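Local coordinates for trans-isoprenyl diphosphate synthase (Caulobacter crescentus, PDB 3OYR), which probably makes all-trans-octaprenyl diphosphate, the side-chain precursor of isoprenoid quinones, by adding isopentenyl diphosphate units to farnesyl diphosphate, at residues B[22-25]-B[26-30]; B[66-69]-B[70-73]; B[75-79]-B[80-84]; B[220-223]-B[224-228]. All coordinates share one frame; numbering follows the deposited sequence. Where two conformers were deposited one is given.

Contact 1 of 4, residues B[22-25]-B[26-30]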
loop_
_atom_site.group_PDB
_atom_site.type_symbol
_atom_site.label_atom_id
_atom_site.label_comp_id
_atom_site.label_asym_id
_atom_site.label_seq_id
_atom_site.Cartn_x
_atom_site.Cartn_y
_atom_site.Cartn_z
ATOM N N GLY B 22 -15.722 21.635 21.562
ATOM C CA GLY B 22 -14.703 20.633 21.842
ATOM C C GLY B 22 -13.314 21.203 21.595
ATOM O O GLY B 22 -13.154 22.414 21.398
ATOM N N SER B 23 -12.321 20.317 21.606
ATOM C CA SER B 23 -10.913 20.650 21.371
ATOM C C SER B 23 -10.150 19.342 21.320
ATOM O O SER B 23 -10.707 18.300 21.667
ATOM C CB SER B 23 -10.354 21.519 22.507
ATOM O OG SER B 23 -10.703 20.976 23.766
ATOM N N VAL B 24 -8.886 19.378 20.898
ATOM C CA VAL B 24 -8.031 18.189 21.022
ATOM C C VAL B 24 -7.163 18.257 22.262
ATOM O O VAL B 24 -6.531 17.262 22.627
ATOM C CB VAL B 24 -7.118 17.944 19.783
ATOM C CG1 VAL B 24 -7.938 17.504 18.625
ATOM C CG2 VAL B 24 -6.291 19.182 19.421
ATOM N N ASP B 25 -7.156 19.427 22.907
ATOM C CA ASP B 25 -6.172 19.774 23.933
ATOM C C ASP B 25 -6.049 18.752 25.045
ATOM O O ASP B 25 -4.934 18.378 25.396
ATOM C CB ASP B 25 -6.444 21.167 24.542
ATOM C CG ASP B 25 -6.144 22.325 23.572
ATOM O OD1 ASP B 25 -5.824 22.084 22.376
ATOM O OD2 ASP B 25 -6.246 23.492 24.021
ATOM N N ARG B 26 -7.178 18.288 25.572
ATOM C CA ARG B 26 -7.180 17.312 26.669
ATOM C C ARG B 26 -6.620 15.956 26.205
ATOM O O ARG B 26 -5.814 15.328 26.910
ATOM C CB ARG B 26 -8.596 17.159 27.240
ATOM C CG ARG B 26 -8.722 16.200 28.423
ATOM C CD ARG B 26 -10.160 16.153 28.902
ATOM N NE ARG B 26 -10.768 17.478 28.874
ATOM C CZ ARG B 26 -10.841 18.294 29.921
ATOM N NH1 ARG B 26 -11.408 19.486 29.795
ATOM N NH2 ARG B 26 -10.354 17.914 31.094
ATOM N N LEU B 27 -7.050 15.514 25.019
ATOM C CA LEU B 27 -6.539 14.286 24.411
ATOM C C LEU B 27 -5.001 14.326 24.275
ATOM O O LEU B 27 -4.321 13.424 24.727
ATOM C CB LEU B 27 -7.200 14.022 23.043
ATOM C CG LEU B 27 -6.864 12.694 22.349
ATOM C CD1 LEU B 27 -6.918 11.490 23.300
ATOM C CD2 LEU B 27 -7.800 12.468 21.207
ATOM N N VAL B 28 -4.489 15.390 23.676
ATOM C CA VAL B 28 -3.072 15.560 23.400
ATOM C C VAL B 28 -2.246 15.530 24.686
ATOM O O VAL B 28 -1.211 14.839 24.771
ATOM C CB VAL B 28 -2.865 16.867 22.624
ATOM C CG1 VAL B 28 -1.385 17.284 22.582
ATOM C CG2 VAL B 28 -3.432 16.699 21.233
ATOM N N ARG B 29 -2.748 16.230 25.700
ATOM C CA ARG B 29 -2.106 16.292 27.001
ATOM C C ARG B 29 -2.120 14.943 27.731
ATOM O O ARG B 29 -1.097 14.511 28.256
ATOM C CB ARG B 29 -2.819 17.343 27.833
ATOM C CG ARG B 29 -2.098 17.806 29.056
ATOM C CD ARG B 29 -2.773 19.067 29.555
ATOM N NE ARG B 29 -4.124 18.816 30.071
ATOM C CZ ARG B 29 -5.248 19.367 29.600
ATOM N NH1 ARG B 29 -5.240 20.243 28.591
ATOM N NH2 ARG B 29 -6.396 19.051 30.161
ATOM N N LEU B 30 -3.266 14.266 27.747
ATOM C CA LEU B 30 -3.343 12.933 28.348
ATOM C C LEU B 30 -2.444 11.910 27.640
ATOM O O LEU B 30 -1.902 11.003 28.279
ATOM C CB LEU B 30 -4.785 12.429 28.358
ATOM C CG LEU B 30 -5.737 13.071 29.372
ATOM C CD1 LEU B 30 -7.153 12.729 28.952
ATOM C CD2 LEU B 30 -5.439 12.590 30.812
HETATM O O HOH W 1 -9.936 16.281 23.514
#
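V24 and V28 meet one helical turn apart, where the chain leaves a loop and enters a helix. The tight part is centred on the carbonyl of V24. Its O accepts a nearly straight bond from V28 N (3.0 Å, N-H...O 168°), with the donor close to the line of the carbonyl bond. One branch of V28 lies against the same oxygen, CG2 to V24 O being 3.4 Å. V28 holds CG2 anti to its own carbonyl carbon, which turns this methyl back along the helix toward V24. There it also meets V24 CB at 4.2 Å. A water joins the loop to the first turn: it donates to S23 O (2.8 Å) and accepts a weak bond from L27 N. The stretch is the start of helix 25-45, with the loop that leads into it; the helix belongs to the all-alpha isoprenoid synthase fold. V24, just before the helix, and L27, in its first turn, face inward, V24 on L68 of helix 68-79 and L336 of helix 328-342, L27 on L71 and L336. The other flank is loose. D25 and R29 are exposed, and R29 N bonds to D25 O at 3.1 Å. The R29 guanidinium folds back over the start of the helix, its NH1 3.7 Å from D25 O in an oblique approach. D25 OD2 stays 5.7 Å from R29 NH1, so the opposite charges probably attract only weakly. R26 runs beside R29, whose guanidinium lies with one face over R26 CA, and R26 NE forms a salt bridge with E335.

Contact 2 of 4, residues B[66-69]-B[70-73]. With DMA (dimethylallyl diphosphate), chain D.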
loop_
_atom_site.group_PDB
_atom_site.type_symbol
_atom_site.label_atom_id
_atom_site.label_comp_id
_atom_site.label_asym_id
_atom_site.label_seq_id
_atom_site.Cartn_x
_atom_site.Cartn_y
_atom_site.Cartn_z
ATOM N N LYS B 66 -2.453 16.302 12.481
ATOM C CA LYS B 66 -3.059 16.351 13.811
ATOM C C LYS B 66 -2.851 15.083 14.619
ATOM O O LYS B 66 -3.097 15.082 15.818
ATOM C CB LYS B 66 -4.551 16.679 13.709
ATOM C CG LYS B 66 -4.849 18.024 13.068
ATOM C CD LYS B 66 -6.370 18.216 12.882
ATOM C CE LYS B 66 -6.982 17.208 11.875
ATOM N NZ LYS B 66 -6.524 17.534 10.478
ATOM N N ARG B 67 -2.413 14.004 13.961
ATOM C CA ARG B 67 -2.138 12.731 14.627
ATOM C C ARG B 67 -3.345 12.155 15.353
ATOM O O ARG B 67 -3.190 11.420 16.329
ATOM C CB ARG B 67 -0.932 12.856 15.567
ATOM C CG ARG B 67 0.327 13.345 14.840
ATOM C CD ARG B 67 0.921 12.217 13.974
ATOM N NE ARG B 67 2.256 12.570 13.513
ATOM C CZ ARG B 67 2.501 13.303 12.431
ATOM N NH1 ARG B 67 1.500 13.736 11.672
ATOM N NH2 ARG B 67 3.752 13.599 12.110
ATOM N N LEU B 68 -4.547 12.465 14.856
ATOM C CA LEU B 68 -5.797 12.019 15.500
ATOM C C LEU B 68 -5.917 10.514 15.517
ATOM O O LEU B 68 -6.368 9.924 16.509
ATOM C CB LEU B 68 -7.036 12.628 14.826
ATOM C CG LEU B 68 -7.155 14.154 14.819
ATOM C CD1 LEU B 68 -8.518 14.583 14.325
ATOM C CD2 LEU B 68 -6.894 14.761 16.205
ATOM N N ARG B 69 -5.471 9.886 14.435
ATOM C CA ARG B 69 -5.549 8.441 14.358
ATOM C C ARG B 69 -4.707 7.694 15.395
ATOM O O ARG B 69 -5.295 6.887 16.143
ATOM C CB ARG B 69 -5.375 7.947 12.932
ATOM C CG ARG B 69 -6.553 8.285 12.049
ATOM C CD ARG B 69 -6.052 8.401 10.644
ATOM N NE ARG B 69 -7.021 8.983 9.732
ATOM C CZ ARG B 69 -7.126 10.279 9.486
ATOM N NH1 ARG B 69 -6.336 11.159 10.116
ATOM N NH2 ARG B 69 -8.036 10.692 8.627
ATOM N N PRO B 70 -3.366 7.984 15.501
ATOM C CA PRO B 70 -2.620 7.358 16.623
ATOM C C PRO B 70 -3.105 7.774 18.005
ATOM O O PRO B 70 -3.057 6.948 18.931
ATOM C CB PRO B 70 -1.148 7.805 16.410
ATOM C CG PRO B 70 -1.197 8.912 15.391
ATOM C CD PRO B 70 -2.443 8.661 14.565
ATOM N N LEU B 71 -3.543 9.033 18.154
ATOM C CA LEU B 71 -4.149 9.524 19.384
ATOM C C LEU B 71 -5.337 8.675 19.808
ATOM O O LEU B 71 -5.498 8.356 20.994
ATOM C CB LEU B 71 -4.599 10.995 19.269
ATOM C CG LEU B 71 -3.501 12.049 19.397
ATOM C CD1 LEU B 71 -4.044 13.468 19.116
ATOM C CD2 LEU B 71 -2.829 11.970 20.732
ATOM N N MET B 72 -6.169 8.318 18.834
ATOM C CA MET B 72 -7.335 7.488 19.132
ATOM C C MET B 72 -6.949 6.070 19.543
ATOM O O MET B 72 -7.560 5.522 20.451
ATOM C CB MET B 72 -8.347 7.518 17.987
ATOM C CG MET B 72 -9.184 8.777 18.037
ATOM S SD MET B 72 -9.990 9.158 16.483
ATOM C CE MET B 72 -11.018 7.677 16.366
ATOM N N THR B 73 -5.924 5.502 18.907
ATOM C CA THR B 73 -5.388 4.219 19.332
ATOM C C THR B 73 -4.918 4.327 20.781
ATOM O O THR B 73 -5.258 3.471 21.613
ATOM C CB THR B 73 -4.200 3.769 18.446
ATOM O OG1 THR B 73 -4.620 3.686 17.084
ATOM C CG2 THR B 73 -3.644 2.396 18.910
HETATM C C1 DMA D . -6.674 13.952 5.714
HETATM O O1 DMA D . -6.620 13.622 7.108
HETATM C C2 DMA D . -7.413 12.724 5.317
HETATM C C3 DMA D . -8.744 12.695 5.216
HETATM C C4 DMA D . -9.604 13.923 5.362
HETATM C C5 DMA D . -9.365 11.367 4.911
HETATM P PA DMA D . -6.381 14.639 8.326
HETATM O O1A DMA D . -6.449 13.916 9.656
HETATM O O2A DMA D . -7.319 15.802 8.159
HETATM O O3A DMA D . -4.866 15.059 7.930
HETATM P PB DMA D . -3.583 15.335 8.889
HETATM O O1B DMA D . -3.027 13.971 9.249
HETATM O O2B DMA D . -2.752 16.068 7.857
HETATM O O3B DMA D . -4.015 16.144 10.082
#
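R67 and P70 cross at a slant in the first turn of helix 68-79. R67 sits at the N-cap. Its CB lies 4.0 Å from P70 CG, while its O accepts a bond from L71 N (3.0 Å). The R67 guanidinium leads away from P70 to the carbonyls of I61 and G64. L68 and L71 make a looser pair, CD2 to CD1. M72 N and T73 N bond back to L68 O and R69 O.

K66 and R69 point their ends at the diphosphate of dimethylallyl diphosphate. R69 has CG anti to its carbonyl carbon (chi1 -70°) and an extended chain to NE, which carries the guanidinium to the ligand. NH1 meets O1A edge-on and in plane at 2.8 Å, almost straight at 175°. K66 instead curls at its last two torsions. O3B is gripped twice by K66, by N at 2.9 Å and by NZ at 2.9 Å, and NZ also reaches O2A. NZ also forms a salt bridge with the C-terminal carboxylate of A345. Replacing R69 with a leucine would probably leave O1A without this in-plane donor and weaken the hold on the alpha phosphate. K66 NZ at both phosphates and R69 at the alpha phosphate probably offset their negative charge.

Contact 3 of 4, residues B[75-79]-B[80-84]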
loop_
_atom_site.group_PDB
_atom_site.type_symbol
_atom_site.label_atom_id
_atom_site.label_comp_id
_atom_site.label_asym_id
_atom_site.label_seq_id
_atom_site.Cartn_x
_atom_site.Cartn_y
_atom_site.Cartn_z
ATOM N N ALA B 75 -5.768 6.679 23.115
ATOM C CA ALA B 75 -6.984 6.867 23.942
ATOM C C ALA B 75 -7.791 5.586 24.188
ATOM O O ALA B 75 -8.220 5.315 25.330
ATOM C CB ALA B 75 -7.884 7.954 23.346
ATOM N N ALA B 76 -7.965 4.784 23.134
ATOM C CA ALA B 76 -8.749 3.560 23.235
ATOM C C ALA B 76 -8.063 2.544 24.117
ATOM O O ALA B 76 -8.724 1.858 24.892
ATOM C CB ALA B 76 -8.997 2.959 21.864
ATOM N N ALA B 77 -6.739 2.451 23.996
ATOM C CA ALA B 77 -5.973 1.504 24.812
ATOM C C ALA B 77 -6.016 1.839 26.311
ATOM O O ALA B 77 -6.212 0.952 27.163
ATOM C CB ALA B 77 -4.527 1.406 24.305
ATOM N N ARG B 78 -5.835 3.118 26.628
ATOM C CA ARG B 78 -5.902 3.588 28.017
ATOM C C ARG B 78 -7.317 3.546 28.607
ATOM O O ARG B 78 -7.484 3.205 29.782
ATOM C CB ARG B 78 -5.329 5.003 28.132
ATOM C CG ARG B 78 -3.821 5.117 27.816
ATOM C CD ARG B 78 -2.992 4.280 28.773
ATOM N NE ARG B 78 -1.552 4.303 28.493
ATOM C CZ ARG B 78 -0.678 3.447 29.024
ATOM N NH1 ARG B 78 -1.094 2.504 29.855
ATOM N NH2 ARG B 78 0.613 3.524 28.724
ATOM N N LEU B 79 -8.326 3.881 27.799
ATOM C CA LEU B 79 -9.731 3.776 28.232
ATOM C C LEU B 79 -10.082 2.321 28.516
ATOM O O LEU B 79 -10.702 2.021 29.540
ATOM C CB LEU B 79 -10.706 4.396 27.213
ATOM C CG LEU B 79 -12.183 4.623 27.606
ATOM C CD1 LEU B 79 -12.339 5.361 28.943
ATOM C CD2 LEU B 79 -12.954 5.362 26.508
ATOM N N ALA B 80 -9.635 1.414 27.642
ATOM C CA ALA B 80 -9.824 -0.016 27.877
ATOM C C ALA B 80 -8.930 -0.592 28.990
ATOM O O ALA B 80 -9.092 -1.743 29.377
ATOM C CB ALA B 80 -9.678 -0.813 26.581
ATOM N N GLY B 81 -8.006 0.212 29.514
ATOM C CA GLY B 81 -7.175 -0.188 30.648
ATOM C C GLY B 81 -6.044 -1.131 30.274
ATOM O O GLY B 81 -5.942 -2.220 30.828
ATOM N N ALA B 82 -5.198 -0.721 29.331
ATOM C CA ALA B 82 -4.015 -1.506 28.946
ATOM C C ALA B 82 -2.966 -1.539 30.067
ATOM O O ALA B 82 -2.831 -0.580 30.822
ATOM C CB ALA B 82 -3.408 -0.956 27.663
ATOM N N ASP B 83 -2.233 -2.638 30.190
ATOM C CA ASP B 83 -1.233 -2.725 31.267
ATOM C C ASP B 83 0.205 -2.610 30.767
ATOM O O ASP B 83 1.134 -2.486 31.561
ATOM C CB ASP B 83 -1.442 -3.967 32.152
ATOM C CG ASP B 83 -1.456 -5.272 31.366
ATOM O OD1 ASP B 83 -1.043 -5.297 30.189
ATOM O OD2 ASP B 83 -1.884 -6.290 31.944
ATOM N N ASN B 84 0.375 -2.658 29.451
ATOM C CA ASN B 84 1.654 -2.356 28.826
ATOM C C ASN B 84 1.480 -1.356 27.686
ATOM O O ASN B 84 0.355 -0.999 27.329
ATOM C CB ASN B 84 2.309 -3.632 28.314
ATOM C CG ASN B 84 1.455 -4.349 27.299
ATOM O OD1 ASN B 84 1.210 -3.860 26.188
ATOM N ND2 ASN B 84 0.997 -5.525 27.671
HETATM O O HOH W 2 -3.503 1.757 30.984
#
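The backbone of helix 68-79 ends in a Schellman motif, with G81 at positive phi (77°) turning the chain out of the last helical turn. A80 N still makes a regular bond to A76 O at 2.9 Å. The next bonds show the change: A82 N reaches back five residues to A77 O at 2.9 Å, and G81 N makes a weak, bent bond to R78 O. Having no CB, G81 adopts this backbone turn readily. The motif closes the helix and starts the link to helix 87-109.

The side chains follow the turn. The A82 methyl is directed at the helix end and touches A77 O with its CB at 3.4 Å. Its CB also faces A77 CB at 4.3 Å, the apolar pair that commonly accompanies a Schellman turn. A80 CB lies 3.3 Å from A76 O. F87, on the following helix, packs on both A77 and A82, and A207 touches A80 and A82.

R78 starts away from the loop, but its end comes back. The chain bends at chi2 (-61°) and then runs straight, which brings the guanidinium alongside the emerging loop. NH2 makes a salt bridge with D34 of helix 25-45. NH1 approaches A82 O obliquely at 3.7 Å. A water lies by them, at the edge of the R78 guanidinium and in its plane; its link to A82 O is doubtful, but it accepts from R78 NH1 at 2.8 Å.

Contact 4 of 4, residues B[220-223]-B[224-228]. With DMA (dimethylallyl diphosphate), chain D.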
loop_
_atom_site.group_PDB
_atom_site.type_symbol
_atom_site.label_atom_id
_atom_site.label_comp_id
_atom_site.label_asym_id
_atom_site.label_seq_id
_atom_site.Cartn_x
_atom_site.Cartn_y
_atom_site.Cartn_z
ATOM N N TYR B 220 -17.389 4.199 18.369
ATOM C CA TYR B 220 -16.967 5.579 18.598
ATOM C C TYR B 220 -16.170 6.082 17.395
ATOM O O TYR B 220 -16.477 7.124 16.844
ATOM C CB TYR B 220 -16.150 5.743 19.920
ATOM C CG TYR B 220 -15.460 7.082 19.998
ATOM C CD1 TYR B 220 -16.154 8.216 20.412
ATOM C CD2 TYR B 220 -14.125 7.237 19.603
ATOM C CE1 TYR B 220 -15.547 9.466 20.454
ATOM C CE2 TYR B 220 -13.523 8.493 19.637
ATOM C CZ TYR B 220 -14.232 9.590 20.076
ATOM O OH TYR B 220 -13.629 10.820 20.091
ATOM N N GLY B 221 -15.156 5.315 16.996
ATOM C CA GLY B 221 -14.276 5.719 15.905
ATOM C C GLY B 221 -14.993 5.807 14.558
ATOM O O GLY B 221 -14.753 6.752 13.811
ATOM N N LEU B 222 -15.880 4.846 14.257
ATOM C CA LEU B 222 -16.607 4.851 12.980
ATOM C C LEU B 222 -17.458 6.119 12.862
ATOM O O LEU B 222 -17.373 6.872 11.863
ATOM C CB LEU B 222 -17.475 3.595 12.857
ATOM C CG LEU B 222 -17.916 3.103 11.476
ATOM C CD1 LEU B 222 -19.099 3.900 10.932
ATOM C CD2 LEU B 222 -16.769 3.114 10.487
ATOM N N ASN B 223 -18.267 6.370 13.883
ATOM C CA ASN B 223 -19.064 7.587 13.913
ATOM C C ASN B 223 -18.229 8.867 13.940
ATOM O O ASN B 223 -18.585 9.843 13.258
ATOM C CB ASN B 223 -20.106 7.548 15.034
ATOM C CG ASN B 223 -21.171 6.520 14.777
ATOM O OD1 ASN B 223 -22.014 6.683 13.894
ATOM N ND2 ASN B 223 -21.135 5.442 15.540
ATOM N N LEU B 224 -17.114 8.859 14.682
ATOM C CA LEU B 224 -16.208 10.022 14.666
ATOM C C LEU B 224 -15.700 10.291 13.252
ATOM O O LEU B 224 -15.675 11.435 12.806
ATOM C CB LEU B 224 -15.028 9.858 15.625
ATOM C CG LEU B 224 -14.194 11.141 15.666
ATOM C CD1 LEU B 224 -14.306 11.821 16.972
ATOM C CD2 LEU B 224 -12.771 10.888 15.348
ATOM N N GLY B 225 -15.344 9.224 12.539
ATOM C CA GLY B 225 -14.815 9.361 11.188
ATOM C C GLY B 225 -15.810 9.868 10.164
ATOM O O GLY B 225 -15.439 10.648 9.287
ATOM N N LEU B 226 -17.061 9.434 10.261
ATOM C CA LEU B 226 -18.127 9.993 9.408
ATOM C C LEU B 226 -18.289 11.510 9.618
ATOM O O LEU B 226 -18.221 12.294 8.649
ATOM C CB LEU B 226 -19.444 9.237 9.629
ATOM C CG LEU B 226 -19.395 7.763 9.185
ATOM C CD1 LEU B 226 -20.614 7.001 9.643
ATOM C CD2 LEU B 226 -19.278 7.670 7.681
ATOM N N ALA B 227 -18.424 11.920 10.882
ATOM C CA ALA B 227 -18.463 13.346 11.257
ATOM C C ALA B 227 -17.256 14.067 10.686
ATOM O O ALA B 227 -17.396 15.123 10.034
ATOM C CB ALA B 227 -18.502 13.501 12.808
ATOM N N PHE B 228 -16.082 13.460 10.897
ATOM C CA PHE B 228 -14.802 14.017 10.477
ATOM C C PHE B 228 -14.794 14.302 8.984
ATOM O O PHE B 228 -14.440 15.406 8.560
ATOM C CB PHE B 228 -13.644 13.060 10.850
ATOM C CG PHE B 228 -12.272 13.645 10.623
ATOM C CD1 PHE B 228 -11.674 14.444 11.601
ATOM C CD2 PHE B 228 -11.576 13.405 9.425
ATOM C CE1 PHE B 228 -10.400 15.008 11.381
ATOM C CE2 PHE B 228 -10.289 13.953 9.206
ATOM C CZ PHE B 228 -9.708 14.759 10.176
HETATM C C1 DMA D . -6.674 13.952 5.714
HETATM O O1 DMA D . -6.620 13.622 7.108
HETATM C C2 DMA D . -7.413 12.724 5.317
HETATM C C3 DMA D . -8.744 12.695 5.216
HETATM C C4 DMA D . -9.604 13.923 5.362
HETATM C C5 DMA D . -9.365 11.367 4.911
HETATM P PA DMA D . -6.381 14.639 8.326
HETATM O O1A DMA D . -6.449 13.916 9.656
HETATM O O2A DMA D . -7.319 15.802 8.159
HETATM O O3A DMA D . -4.866 15.059 7.930
HETATM P PB DMA D . -3.583 15.335 8.889
HETATM O O1B DMA D . -3.027 13.971 9.249
HETATM O O2B DMA D . -2.752 16.068 7.857
HETATM O O3B DMA D . -4.015 16.144 10.082
#
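Helix 211-238 carries one wall of the diphosphate pocket, and this contact is two turns of it leading to F228. Four regular backbone bonds join the turns, from L224 N to Y220 O (2.8 Å) through A227 N to N223 O. Y220 and L224 lie side by side and point the same way. L224 CB sits over one face of the Y220 ring, while CD1 runs to the phenol end, 3.3 Å from OH and 3.8 Å from CZ. The hydroxyl is held by the L333 carbonyl of helix 328-342. On another side of the helix L222 and L226 touch through their CD1 atoms, 3.7 Å apart. That pair packs on A193 of helix 181-206. G221 and G225 bring no side chain, and G225 N bonds to G221 O at 2.8 Å.

F228 holds CG anti to its backbone N (chi1 -172°), and the ring is carried out to the ligand. Its edge meets the alpha phosphate in the ring plane, CZ to O2A of dimethylallyl diphosphate at 3.3 Å. R343 makes a cation-pi contact with the ring. With an alanine here, the ring edge beside O2A would be gone, which would probably open a gap beside the alpha phosphate and leave R343 without its aromatic partner. This is the helical pocket wall of a trans-prenyl diphosphate synthase, with D232, a calcium ligand, one turn further along.

The four contacts lie on or at the ends of three helices, with helix 68-79 in touch with both of the others. Contacts 2 and 3 are the start and end of helix 68-79, their centres about 14 Å apart. Contact 1 lies along that helix: V24 CG1 is 3.8 Å from L68 CD2, and L27 CD1 is 3.7 Å from A75 CB. Contact 4 packs against contact 2 as well, with M72 SD 3.5 Å from L224 CD2 and L68 CD1 3.5 Å from F228 CE1. Contacts 2 and 4 share one dimethylallyl diphosphate. Contact 3 is away from the site. Contacts 1 and 4 do not touch, their nearest atoms being about 6 Å apart.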